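Local coordinates for esterase TesA (Pseudomonas aeruginosa, PDB 4JGG), which hydrolyses carboxylic esters, preferring Tween detergents and short-chain p-nitrophenyl esters, and is a secreted serine esterase with lysophospholipase and weak thioesterase activity, at residues 48-53 with 192-197; 63-68 with 74-79; 173-176 with 181-184. All coordinates share one frame; numbering follows the deposited sequence.

Overall arrangement
The three contacts sit on different parts of the alpha/beta/alpha fold of a GDSL (SGNH) hydrolase, built round a five-stranded parallel sheet with strands in the order 59-62, 23-28, 88-92, 124-128, 158-160. Contact 1 joins helices 43-53 and 186-197, and the long loop it closes along the chain contains both others. Contact 2 comes first within it, tying the loop after strand 59-62 to helix 70-84; contact 3 follows, folding the loop before helix 186-197 back on itself next to the predicted catalytic Asp-177 and His-180. Their centres lie 20 to 24 Å apart and none touches another. Contact 1 joins two helices away from the active site, while contacts 2 and 3 hold loops that probably border it.

Contact 1: residues 48-53 with 192-197; sequences QKRLAD and NVWPTL
Arg-50 and Leu-51, side by side on helix 43-53, both reach Trp-194 of helix 186-197, where two helices pack in the alpha/beta/alpha sandwich of a GDSL hydrolase. Val-193 on Trp-43 and Leu-197 on Leu-47 add further contacts between these helices, and Leu-47 also touches Trp-194. The site lies far from the catalytic residues. Gln-48, earlier on the helix, is hydrogen-bonded to backbone atoms of Tyr-58 and Val-60. Lys-49 stays on its own helix, one turn from Asp-53, where NZ of Lys-49 forms a salt bridge with OD2 of Asp-53 at 3.2 Å.

Arg-50 leaves its helix with CG anti to the backbone N (chi1 176°), which carries the aliphatic part of its chain across one face of the indole. Its CD stands almost over the centre of the ring system and makes a CH-pi contact 3.6 Å from the centroid of the six-membered ring of Trp-194. The chain then bends at chi3, and the guanidinium comes over the five-membered ring, with Arg-50 CZ 4.5 Å from that centroid. This is a cation-pi contact, but not a flat stack: the guanidinium stands nearly upright on the indole, the planes 85° apart, and an edge points down at the ring, setting NH1 of Arg-50 3.2 Å from CG of Trp-194. Leu-51 takes a different approach, bringing one methyl to the rim of the indole in the ring plane, where CD2 of Leu-51 lies 3.5 Å from CZ3 of Trp-194.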
loop_
_atom_site.group_PDB
_atom_site.type_symbol
_atom_site.label_atom_id
_atom_site.label_comp_id
_atom_site.label_asym_id
_atom_site.label_seq_id
_atom_site.Cartn_x
_atom_site.Cartn_y
_atom_site.Cartn_z
ATOM N N GLN A 48 9.668 6.436 8.160
ATOM C CA GLN A 48 10.991 6.120 8.695
ATOM C C GLN A 48 11.388 7.130 9.762
ATOM O O GLN A 48 11.985 6.777 10.769
ATOM C CB GLN A 48 12.049 6.067 7.589
ATOM C CG GLN A 48 13.460 5.782 8.101
ATOM C CD GLN A 48 13.612 4.389 8.710
ATOM O OE1 GLN A 48 14.178 3.482 8.084
ATOM N NE2 GLN A 48 13.120 4.217 9.939
ATOM N N LYS A 49 11.045 8.390 9.538
ATOM C CA LYS A 49 11.387 9.431 10.482
ATOM C C LYS A 49 10.573 9.315 11.776
ATOM O O LYS A 49 11.064 9.639 12.858
ATOM C CB LYS A 49 11.196 10.802 9.848
ATOM C CG LYS A 49 11.089 11.924 10.849
ATOM C CD LYS A 49 11.553 13.237 10.251
ATOM C CE LYS A 49 11.466 14.362 11.271
ATOM N NZ LYS A 49 12.437 14.178 12.392
ATOM N N ARG A 50 9.337 8.849 11.670
ATOM C CA ARG A 50 8.512 8.648 12.855
ATOM C C ARG A 50 8.973 7.432 13.642
ATOM O O ARG A 50 8.867 7.402 14.858
ATOM C CB ARG A 50 7.023 8.506 12.509
ATOM C CG ARG A 50 6.179 8.204 13.751
ATOM C CD ARG A 50 4.689 8.224 13.472
ATOM N NE ARG A 50 4.183 9.552 13.137
ATOM C CZ ARG A 50 2.908 9.799 12.850
ATOM N NH1 ARG A 50 2.015 8.811 12.877
ATOM N NH2 ARG A 50 2.525 11.029 12.546
ATOM N N LEU A 51 9.484 6.424 12.948
ATOM C CA LEU A 51 9.990 5.252 13.631
ATOM C C LEU A 51 11.226 5.663 14.418
ATOM O O LEU A 51 11.394 5.287 15.571
ATOM C CB LEU A 51 10.340 4.149 12.634
ATOM C CG LEU A 51 9.161 3.436 11.973
ATOM C CD1 LEU A 51 9.643 2.446 10.902
ATOM C CD2 LEU A 51 8.306 2.743 13.022
ATOM N N ALA A 52 12.086 6.451 13.782
ATOM C CA ALA A 52 13.285 6.952 14.431
ATOM C C ALA A 52 12.924 7.799 15.647
ATOM O O ALA A 52 13.469 7.600 16.727
ATOM C CB ALA A 52 14.110 7.754 13.457
ATOM N N ASP A 53 11.992 8.733 15.473
ATOM C CA ASP A 53 11.638 9.654 16.548
ATOM C C ASP A 53 11.034 8.967 17.759
ATOM O O ASP A 53 11.330 9.327 18.900
ATOM C CB ASP A 53 10.685 10.737 16.057
ATOM C CG ASP A 53 11.353 11.712 15.136
ATOM O OD1 ASP A 53 12.600 11.715 15.083
ATOM O OD2 ASP A 53 10.630 12.475 14.464
ATOM N N ASN A 192 -2.885 7.622 8.165
ATOM C CA ASN A 192 -3.817 6.540 7.872
ATOM C C ASN A 192 -3.249 5.145 8.086
ATOM O O ASN A 192 -4.002 4.191 8.278
ATOM C CB ASN A 192 -4.407 6.693 6.465
ATOM C CG ASN A 192 -5.387 7.835 6.384
ATOM O OD1 ASN A 192 -5.828 8.337 7.414
ATOM N ND2 ASN A 192 -5.732 8.257 5.175
ATOM N N VAL A 193 -1.923 5.027 8.056
ATOM C CA VAL A 193 -1.284 3.728 8.202
ATOM C C VAL A 193 -0.857 3.488 9.645
ATOM O O VAL A 193 -1.031 2.398 10.167
ATOM C CB VAL A 193 -0.034 3.591 7.279
ATOM C CG1 VAL A 193 0.553 2.192 7.364
ATOM C CG2 VAL A 193 -0.375 3.938 5.845
ATOM N N TRP A 194 -0.311 4.517 10.283
ATOM C CA TRP A 194 0.364 4.358 11.584
ATOM C C TRP A 194 -0.431 3.563 12.618
ATOM O O TRP A 194 0.095 2.614 13.199
ATOM C CB TRP A 194 0.816 5.717 12.136
ATOM C CG TRP A 194 1.624 5.647 13.422
ATOM C CD1 TRP A 194 1.238 6.080 14.666
ATOM C CD2 TRP A 194 2.952 5.137 13.576
ATOM N NE1 TRP A 194 2.239 5.863 15.576
ATOM C CE2 TRP A 194 3.305 5.278 14.936
ATOM C CE3 TRP A 194 3.882 4.564 12.697
ATOM C CZ2 TRP A 194 4.543 4.877 15.439
ATOM C CZ3 TRP A 194 5.114 4.159 13.203
ATOM C CH2 TRP A 194 5.430 4.319 14.555
ATOM N N PRO A 195 -1.695 3.937 12.860
ATOM C CA PRO A 195 -2.510 3.256 13.877
ATOM C C PRO A 195 -2.601 1.754 13.669
ATOM O O PRO A 195 -2.600 0.998 14.637
ATOM C CB PRO A 195 -3.902 3.868 13.675
ATOM C CG PRO A 195 -3.641 5.219 13.125
ATOM C CD PRO A 195 -2.391 5.095 12.281
ATOM N N THR A 196 -2.712 1.332 12.416
ATOM C CA THR A 196 -2.886 -0.077 12.094
ATOM C C THR A 196 -1.522 -0.767 12.079
ATOM O O THR A 196 -1.416 -1.959 12.364
ATOM C CB THR A 196 -3.661 -0.255 10.749
ATOM O OG1 THR A 196 -4.973 0.309 10.887
ATOM C CG2 THR A 196 -3.807 -1.714 10.380
ATOM N N LEU A 197 -0.479 0.001 11.775
ATOM C CA LEU A 197 0.897 -0.520 11.769
ATOM C C LEU A 197 1.480 -0.673 13.170
ATOM O O LEU A 197 2.109 -1.688 13.500
ATOM C CB LEU A 197 1.805 0.414 10.965
ATOM C CG LEU A 197 3.311 0.164 11.084
ATOM C CD1 LEU A 197 3.663 -1.221 10.565
ATOM C CD2 LEU A 197 4.108 1.248 10.361
#

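Contact 2: residues 63-68 with 74-79; sequences ASISGD and LARLPA
Charged and polar bonds from Arg-76 to Ala-63 and Asp-68 do most of the work here, pinning the loop after strand 59-62 to helix 70-84, which follows it. This is part of a beta-alpha connection of the parallel sheet. The guanidinium of Arg-76 is used along two of its edges, NE/NH2 and NH1/NH2. Side-on, it meets one carboxylate oxygen: NE lies 2.7 Å from OD2 of Asp-68, and NH2 of Arg-76 is 2.8 Å from the same OD2. Both nitrogens come from above one face of the carboxylate, whose plane is turned 49° from that of the guanidinium, so this is a salt bridge to a single oxygen and not the flat two-oxygen pair.

End-on, the guanidinium clasps a backbone oxygen. NH1 of Arg-76 is 2.7 Å from the carbonyl O of Ala-63, and NH2 is 2.8 Å from that O. Here the fit is flat, with the oxygen in the guanidinium plane and both nitrogens in the carbonyl plane.

Apolar contact is slighter. CD1 of Ile-65 lies over one face of the guanidinium, displaced toward its rim, 3.8 Å from NH1 of Arg-76.

Backbone bonding shapes the loop: a type II turn, closed by Asp-68 N to Ile-65 O at 3.2 Å, places Gly-67 where a positive phi is needed. Gly-67 is the block II glycine of SGNH hydrolases; as in relatives, its N-H probably lines the oxyanion hole with Asn-96, which bonds Asp-68 O. Ser-66 packs on Ser-30, the probable nucleophile.

NH2 thus serves both acceptors, the guanidinium's rotation is fixed at its side and its end, and the carboxylate should partly neutralise it, holding the Gly-67 loop in place.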
loop_
_atom_site.group_PDB
_atom_site.type_symbol
_atom_site.label_atom_id
_atom_site.label_comp_id
_atom_site.label_asym_id
_atom_site.label_seq_id
_atom_site.Cartn_x
_atom_site.Cartn_y
_atom_site.Cartn_z
ATOM N N ALA A 63 10.189 -0.365 -1.769
ATOM C CA ALA A 63 10.357 -1.034 -3.050
ATOM C C ALA A 63 9.202 -0.687 -3.985
ATOM O O ALA A 63 8.755 -1.520 -4.776
ATOM C CB ALA A 63 10.461 -2.537 -2.852
ATOM N N SER A 64 8.712 0.545 -3.895
ATOM C CA SER A 64 7.540 0.947 -4.689
ATOM C C SER A 64 7.920 1.456 -6.080
ATOM O O SER A 64 8.870 2.233 -6.227
ATOM C CB SER A 64 6.720 1.993 -3.924
ATOM O OG SER A 64 6.414 1.502 -2.630
ATOM N N ILE A 65 7.162 1.030 -7.094
ATOM C CA ILE A 65 7.451 1.396 -8.473
ATOM C C ILE A 65 6.185 1.837 -9.208
ATOM O O ILE A 65 5.198 1.108 -9.256
ATOM C CB ILE A 65 8.040 0.213 -9.254
ATOM C CG1 ILE A 65 9.286 -0.342 -8.548
ATOM C CG2 ILE A 65 8.365 0.624 -10.688
ATOM C CD1 ILE A 65 9.932 -1.484 -9.319
ATOM N N SER A 66 6.223 3.024 -9.794
ATOM C CA SER A 66 5.102 3.479 -10.619
ATOM C C SER A 66 4.787 2.450 -11.700
ATOM O O SER A 66 5.691 1.887 -12.300
ATOM C CB SER A 66 5.438 4.816 -11.275
ATOM O OG SER A 66 5.645 5.810 -10.284
ATOM N N GLY A 67 3.500 2.207 -11.938
ATOM C CA GLY A 67 3.068 1.321 -13.005
ATOM C C GLY A 67 2.803 -0.097 -12.533
ATOM O O GLY A 67 2.285 -0.931 -13.285
ATOM N N ASP A 68 3.136 -0.380 -11.277
ATOM C CA ASP A 68 3.067 -1.762 -10.799
ATOM C C ASP A 68 1.623 -2.216 -10.558
ATOM O O ASP A 68 0.747 -1.404 -10.273
ATOM C CB ASP A 68 3.928 -1.950 -9.545
ATOM C CG ASP A 68 4.441 -3.378 -9.387
ATOM O OD1 ASP A 68 4.421 -4.145 -10.366
ATOM O OD2 ASP A 68 4.882 -3.738 -8.272
ATOM N N LEU A 74 3.485 -9.509 -7.270
ATOM C CA LEU A 74 3.590 -10.929 -6.982
ATOM C C LEU A 74 4.844 -11.508 -7.653
ATOM O O LEU A 74 5.609 -12.235 -7.029
ATOM C CB LEU A 74 2.331 -11.659 -7.448
ATOM C CG LEU A 74 2.303 -13.185 -7.326
ATOM C CD1 LEU A 74 2.474 -13.645 -5.889
ATOM C CD2 LEU A 74 1.017 -13.771 -7.943
ATOM N N ALA A 75 5.046 -11.168 -8.924
ATOM C CA ALA A 75 6.219 -11.631 -9.657
ATOM C C ALA A 75 7.545 -11.213 -8.995
ATOM O O ALA A 75 8.495 -11.995 -8.987
ATOM C CB ALA A 75 6.169 -11.147 -11.093
ATOM N N ARG A 76 7.604 -9.999 -8.445
ATOM C CA ARG A 76 8.862 -9.441 -7.928
ATOM C C ARG A 76 9.057 -9.579 -6.408
ATOM O O ARG A 76 10.139 -9.307 -5.890
ATOM C CB ARG A 76 9.059 -7.979 -8.365
ATOM C CG ARG A 76 8.055 -6.977 -7.754
ATOM C CD ARG A 76 8.239 -5.598 -8.386
ATOM N NE ARG A 76 7.362 -4.570 -7.831
ATOM C CZ ARG A 76 7.730 -3.685 -6.907
ATOM N NH1 ARG A 76 8.959 -3.712 -6.406
ATOM N NH2 ARG A 76 6.872 -2.776 -6.481
ATOM N N LEU A 77 8.030 -10.032 -5.701
ATOM C CA LEU A 77 8.126 -10.192 -4.248
ATOM C C LEU A 77 9.132 -11.265 -3.767
ATOM O O LEU A 77 9.912 -11.014 -2.844
ATOM C CB LEU A 77 6.725 -10.392 -3.636
ATOM C CG LEU A 77 6.684 -10.654 -2.125
ATOM C CD1 LEU A 77 7.099 -9.428 -1.327
ATOM C CD2 LEU A 77 5.300 -11.136 -1.707
ATOM N N PRO A 78 9.152 -12.454 -4.402
ATOM C CA PRO A 78 10.068 -13.490 -3.896
ATOM C C PRO A 78 11.529 -13.030 -3.798
ATOM O O PRO A 78 12.205 -13.346 -2.809
ATOM C CB PRO A 78 9.912 -14.619 -4.921
ATOM C CG PRO A 78 8.481 -14.447 -5.386
ATOM C CD PRO A 78 8.290 -12.967 -5.477
ATOM N N ALA A 79 11.996 -12.289 -4.799
ATOM C CA ALA A 79 13.359 -11.768 -4.780
ATOM C C ALA A 79 13.577 -10.794 -3.617
ATOM O O ALA A 79 14.647 -10.771 -3.003
ATOM C CB ALA A 79 13.689 -11.090 -6.111
#

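Contact 3: residues 173-176 with 181-184; sequences MMQA and PALA
The carbonyl O of Met-173 takes the backbone N-H of Ala-182 at 2.8 Å, in a fairly straight bond of 161° at the hydrogen. CA of Pro-181 adds a long C-H...O approach to the same oxygen. The bond belongs to a single beta bridge between Met-174 and Pro-181, where two pieces of one loop run beside each other on either side of residues 177-180. That interval is the Asp-x-x-His segment (block V) of SGNH hydrolases, with Asp-177 and His-180 probably forming the catalytic triad with Ser-30, so the bridge closes the base of the loop carrying both.

The side-chain bond is made by Gln-175, whose CG sits anti to the carbonyl carbon (chi1 -57°) and whose chain then runs out straight. This sets NE2 of Gln-175 2.8 Å from the carbonyl O of Pro-181. The donor comes from above the carbonyl plane, although the oxygen lies close to the plane of the amide. NE2 also donates to the backbone O of Leu-35. Held by these two oxygens, Gln-175 packs on His-180 and probably helps place it. On the way, CG of Gln-175 passes 3.6 Å from CA of Ala-182.

The two methionines leave their backbone away from the opposing segment, then bend back at chi2 and chi3. Met-174 brings its methyl to the proline ring, CE lying 3.4 Å from N of Pro-181. SD of Met-173 instead lies 3.7 Å from the carbonyl O of Ala-184, with CB of that alanine further off.

Both segments lie between strand 158-160 and helix 186-197. That helix packs against them through Arg-188 on Met-173, and Gln-186 and Leu-189 on Pro-181.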
loop_
_atom_site.group_PDB
_atom_site.type_symbol
_atom_site.label_atom_id
_atom_site.label_comp_id
_atom_site.label_asym_id
_atom_site.label_seq_id
_atom_site.Cartn_x
_atom_site.Cartn_y
_atom_site.Cartn_z
ATOM N N MET A 173 -5.363 18.012 -1.708
ATOM C CA MET A 173 -4.728 16.760 -1.303
ATOM C C MET A 173 -4.301 15.909 -2.504
ATOM O O MET A 173 -3.307 15.178 -2.442
ATOM C CB MET A 173 -5.659 15.972 -0.376
ATOM C CG MET A 173 -5.933 16.687 0.940
ATOM S SD MET A 173 -4.404 17.007 1.826
ATOM C CE MET A 173 -4.579 15.856 3.178
ATOM N N MET A 174 -5.061 16.023 -3.590
ATOM C CA MET A 174 -4.782 15.318 -4.837
ATOM C C MET A 174 -4.055 16.214 -5.820
ATOM O O MET A 174 -4.313 17.409 -5.872
ATOM C CB MET A 174 -6.088 14.860 -5.490
ATOM C CG MET A 174 -6.767 13.736 -4.752
ATOM S SD MET A 174 -5.537 12.690 -3.967
ATOM C CE MET A 174 -5.025 11.668 -5.314
ATOM N N GLN A 175 -3.160 15.637 -6.617
ATOM C CA GLN A 175 -2.638 16.358 -7.765
ATOM C C GLN A 175 -3.775 16.440 -8.785
ATOM O O GLN A 175 -4.802 15.786 -8.626
ATOM C CB GLN A 175 -1.406 15.663 -8.356
ATOM C CG GLN A 175 -0.275 15.470 -7.337
ATOM C CD GLN A 175 0.893 14.673 -7.889
ATOM O OE1 GLN A 175 1.191 14.742 -9.079
ATOM N NE2 GLN A 175 1.550 13.902 -7.028
ATOM N N ALA A 176 -3.580 17.246 -9.822
ATOM C CA ALA A 176 -4.628 17.546 -10.807
ATOM C C ALA A 176 -5.280 16.328 -11.487
ATOM O O ALA A 176 -6.451 16.387 -11.875
ATOM C CB ALA A 176 -4.086 18.513 -11.857
ATOM N N PRO A 181 -1.658 11.445 -4.979
ATOM C CA PRO A 181 -1.694 12.462 -3.926
ATOM C C PRO A 181 -0.586 13.500 -4.070
ATOM O O PRO A 181 0.532 13.185 -4.480
ATOM C CB PRO A 181 -1.522 11.636 -2.649
ATOM C CG PRO A 181 -2.195 10.343 -2.980
ATOM C CD PRO A 181 -1.733 10.086 -4.414
ATOM N N ALA A 182 -0.912 14.745 -3.737
ATOM C CA ALA A 182 0.062 15.822 -3.769
ATOM C C ALA A 182 0.901 15.792 -2.490
ATOM O O ALA A 182 0.681 14.967 -1.615
ATOM C CB ALA A 182 -0.644 17.155 -3.911
ATOM N N LEU A 183 1.848 16.711 -2.394
ATOM C CA LEU A 183 2.719 16.837 -1.226
ATOM C C LEU A 183 1.926 17.011 0.075
ATOM O O LEU A 183 2.236 16.392 1.093
ATOM C CB LEU A 183 3.664 18.025 -1.435
ATOM C CG LEU A 183 4.733 18.300 -0.380
ATOM C CD1 LEU A 183 5.635 17.088 -0.254
ATOM C CD2 LEU A 183 5.530 19.538 -0.757
ATOM N N ALA A 184 0.885 17.836 0.031
ATOM C CA ALA A 184 0.121 18.171 1.232
ATOM C C ALA A 184 -0.559 16.957 1.864
ATOM O O ALA A 184 -0.945 16.989 3.037
ATOM C CB ALA A 184 -0.903 19.242 0.917
#